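Local coordinates for putative pyridoxal phosphate-dependent transferase (Clostridium difficile, PDB 4DQ6), which binds pyridoxal-5'-phosphate and belongs to the class I and II aminotransferase family of pyridoxal phosphate-dependent enzymes, at residues W92-G98 and S247-P253. Numbering follows the deposited sequence.
With PLP (pyridoxal-5'-phosphate), chain C.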
loop_
_atom_site.group_PDB
_atom_site.type_symbol
_atom_site.label_atom_id
_atom_site.label_comp_id
_atom_site.label_asym_id
_atom_site.label_seq_id
_atom_site.Cartn_x
_atom_site.Cartn_y
_atom_site.Cartn_z
ATOM N N TRP A 92 -4.575 -20.282 1.532
ATOM C CA TRP A 92 -5.732 -19.494 1.181
ATOM C C TRP A 92 -5.556 -18.013 1.341
ATOM O O TRP A 92 -6.461 -17.238 0.917
ATOM C CB TRP A 92 -6.907 -19.901 1.991
ATOM C CG TRP A 92 -7.329 -21.338 1.869
ATOM C CD1 TRP A 92 -6.915 -22.256 0.940
ATOM C CD2 TRP A 92 -8.314 -22.019 2.701
ATOM N NE1 TRP A 92 -7.565 -23.455 1.117
ATOM C CE2 TRP A 92 -8.422 -23.377 2.165
ATOM C CE3 TRP A 92 -9.137 -21.642 3.757
ATOM C CZ2 TRP A 92 -9.301 -24.328 2.742
ATOM C CZ3 TRP A 92 -10.011 -22.605 4.308
ATOM C CH2 TRP A 92 -10.077 -23.901 3.813
ATOM N N LEU A 93 -4.433 -17.533 1.920
ATOM C CA LEU A 93 -4.310 -16.154 2.322
ATOM C C LEU A 93 -3.635 -15.300 1.284
ATOM O O LEU A 93 -2.577 -15.659 0.790
ATOM C CB LEU A 93 -3.504 -16.063 3.623
ATOM C CG LEU A 93 -4.169 -16.589 4.881
ATOM C CD1 LEU A 93 -3.214 -16.857 6.048
ATOM C CD2 LEU A 93 -5.313 -15.659 5.257
ATOM N N ILE A 94 -4.261 -14.139 1.004
ATOM C CA ILE A 94 -3.648 -13.081 0.203
ATOM C C ILE A 94 -3.505 -11.799 1.037
ATOM O O ILE A 94 -4.455 -11.378 1.708
ATOM C CB ILE A 94 -4.439 -12.783 -1.103
ATOM C CG1 ILE A 94 -4.341 -14.039 -1.939
ATOM C CG2 ILE A 94 -3.913 -11.540 -1.825
ATOM C CD1 ILE A 94 -5.043 -13.865 -3.279
ATOM N N TYR A 95 -2.300 -11.197 0.994
ATOM C CA TYR A 95 -2.035 -9.889 1.619
ATOM C C TYR A 95 -2.778 -8.787 0.867
ATOM O O TYR A 95 -2.739 -8.753 -0.371
ATOM C CB TYR A 95 -0.541 -9.585 1.522
ATOM C CG TYR A 95 -0.201 -8.132 1.755
ATOM C CD1 TYR A 95 -0.176 -7.584 3.070
ATOM C CD2 TYR A 95 0.067 -7.272 0.705
ATOM C CE1 TYR A 95 0.052 -6.240 3.279
ATOM C CE2 TYR A 95 0.283 -5.914 0.922
ATOM C CZ TYR A 95 0.288 -5.404 2.195
ATOM O OH TYR A 95 0.542 -4.038 2.393
ATOM N N SER A 96 -3.305 -7.802 1.587
ATOM C CA SER A 96 -3.793 -6.571 0.998
ATOM C C SER A 96 -3.437 -5.421 1.953
ATOM O O SER A 96 -3.495 -5.636 3.186
ATOM C CB SER A 96 -5.278 -6.660 0.770
ATOM O OG SER A 96 -5.807 -5.444 0.223
ATOM N N PRO A 97 -3.144 -4.236 1.407
ATOM C CA PRO A 97 -2.881 -3.112 2.363
ATOM C C PRO A 97 -4.125 -2.731 3.146
ATOM O O PRO A 97 -4.057 -2.028 4.133
ATOM C CB PRO A 97 -2.363 -1.999 1.476
ATOM C CG PRO A 97 -2.809 -2.360 0.151
ATOM C CD PRO A 97 -2.861 -3.848 0.024
ATOM N N GLY A 98 -5.280 -3.078 2.646
ATOM C CA GLY A 98 -6.574 -2.786 3.286
ATOM C C GLY A 98 -7.719 -3.642 2.795
ATOM O O GLY A 98 -7.701 -4.286 1.707
ATOM N N SER A 247 -2.177 -3.304 7.038
ATOM C CA SER A 247 -2.067 -4.750 6.894
ATOM C C SER A 247 -3.431 -5.328 6.926
ATOM O O SER A 247 -4.203 -5.047 7.836
ATOM C CB SER A 247 -1.307 -5.287 8.113
ATOM O OG SER A 247 -1.278 -6.726 8.206
ATOM N N SER A 248 -3.760 -6.217 5.970
ATOM C CA SER A 248 -4.988 -6.957 6.037
ATOM C C SER A 248 -4.766 -8.232 5.212
ATOM O O SER A 248 -3.730 -8.427 4.565
ATOM C CB SER A 248 -6.146 -6.162 5.527
ATOM O OG SER A 248 -6.106 -6.069 4.129
ATOM N N TYR A 249 -5.730 -9.132 5.264
ATOM C CA TYR A 249 -5.643 -10.378 4.520
ATOM C C TYR A 249 -7.023 -10.786 4.029
ATOM O O TYR A 249 -8.032 -10.384 4.603
ATOM C CB TYR A 249 -4.939 -11.485 5.330
ATOM C CG TYR A 249 -5.539 -11.742 6.686
ATOM C CD1 TYR A 249 -5.068 -11.013 7.792
ATOM C CD2 TYR A 249 -6.554 -12.698 6.915
ATOM C CE1 TYR A 249 -5.549 -11.211 9.056
ATOM C CE2 TYR A 249 -7.040 -12.895 8.220
ATOM C CZ TYR A 249 -6.547 -12.122 9.264
ATOM O OH TYR A 249 -7.055 -12.341 10.531
ATOM N N VAL A 250 -7.028 -11.595 2.967
ATOM C CA VAL A 250 -8.193 -12.179 2.411
ATOM C C VAL A 250 -8.030 -13.676 2.477
ATOM O O VAL A 250 -6.954 -14.222 2.163
ATOM C CB VAL A 250 -8.280 -11.685 0.965
ATOM C CG1 VAL A 250 -9.670 -12.029 0.410
ATOM C CG2 VAL A 250 -8.085 -10.190 0.824
ATOM N N VAL A 251 -9.143 -14.350 2.750
ATOM C CA VAL A 251 -9.141 -15.803 2.878
ATOM C C VAL A 251 -9.954 -16.306 1.678
ATOM O O VAL A 251 -11.212 -16.078 1.618
ATOM C CB VAL A 251 -9.766 -16.327 4.176
ATOM C CG1 VAL A 251 -9.704 -17.844 4.177
ATOM C CG2 VAL A 251 -9.063 -15.698 5.387
ATOM N N LEU A 252 -9.310 -17.035 0.759
ATOM C CA LEU A 252 -10.006 -17.520 -0.456
ATOM C C LEU A 252 -9.802 -19.056 -0.575
ATOM O O LEU A 252 -8.823 -19.539 -1.121
ATOM C CB LEU A 252 -9.505 -16.766 -1.669
ATOM C CG LEU A 252 -9.395 -15.268 -1.620
ATOM C CD1 LEU A 252 -7.945 -14.837 -1.317
ATOM C CD2 LEU A 252 -9.886 -14.670 -2.927
ATOM N N PRO A 253 -10.775 -19.812 -0.049
ATOM C CA PRO A 253 -10.697 -21.286 -0.086
ATOM C C PRO A 253 -10.839 -21.883 -1.480
ATOM O O PRO A 253 -10.451 -23.025 -1.677
ATOM C CB PRO A 253 -11.862 -21.715 0.822
ATOM C CG PRO A 253 -12.107 -20.538 1.703
ATOM C CD PRO A 253 -11.893 -19.358 0.798
HETATM N N1 PLP C . -14.407 -2.521 6.828
HETATM C C2 PLP C . -15.175 -2.041 7.860
HETATM C C2A PLP C . -16.549 -2.544 8.187
HETATM C C3 PLP C . -14.678 -0.999 8.730
HETATM O O3 PLP C . -15.424 -0.516 9.713
HETATM C C4 PLP C . -13.345 -0.466 8.491
HETATM C C4A PLP C . -12.792 0.660 9.326
HETATM C C5 PLP C . -12.591 -1.033 7.384
HETATM C C6 PLP C . -13.165 -2.045 6.579
HETATM C C5A PLP C . -11.206 -0.518 7.149
HETATM O O4P PLP C . -10.954 -0.775 5.808
HETATM P P PLP C . -9.418 -0.578 5.334
HETATM O O1P PLP C . -8.721 -1.799 5.823
HETATM O O2P PLP C . -9.637 -0.451 3.774
HETATM O O3P PLP C . -8.964 0.693 6.116
HETATM O O HOH W 1 -4.809 -1.896 6.674
#
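P253 CA sits over one face of the W92 indole, 3.7 Å from the centroid of the five-membered ring and 8° off its normal, a CH-pi contact. Followed outward, W92 CB sits near L252 O and N, CG and CD1 approach both L252 O and P253 CA, CD2 and CE2 rest on P253 CA and CB, and CE3 touches P253 CG and, at the ring edge near its plane, V251 CG1 at 3.9 Å; CZ3 ends against P253 CG and CB. With CG anti to the carbonyl carbon (chi1 -59°), the indole extends past the strand end over the proline. L252 N donates to W92 O, and antiparallel pairing follows: I94 and V250 exchange two hydrogen bonds in their carbonyl planes, each 2.9 Å between N and O. Strand 93-96 is an outermost strand, within this chain, of the mixed seven-stranded sheet in the large domain of a fold-type I PLP enzyme; strand 248-251 bonds on its other side to strand 230-234. On one sheet face L93 lies alongside Y249 and V251, its CD2 touching Y249 CD2 (3.6 Å) and V251 CG2, and the leucine also touches I76 of helix 70-84, while Y249 OH bonds to Y285. On the other, the I94 and L252 side chains cross, CD1 to CD1 at 3.6 Å, and I94 also packs against helix 255-267. Toward the cofactor, S248 OG, held between its backbone N and carbonyl carbon (chi1 74°), donates to S96 O at 2.8 Å from above the carbonyl plane; S248 N adds a weak bond to the same oxygen. S96 OG donates to G98 O within its own segment; G98 is the N-cap residue of helix 99-110, its CA approaches the phosphate, and V99 N and I100 N bond to PLP. A water donates to P97 O and weakly accepts from S247 N.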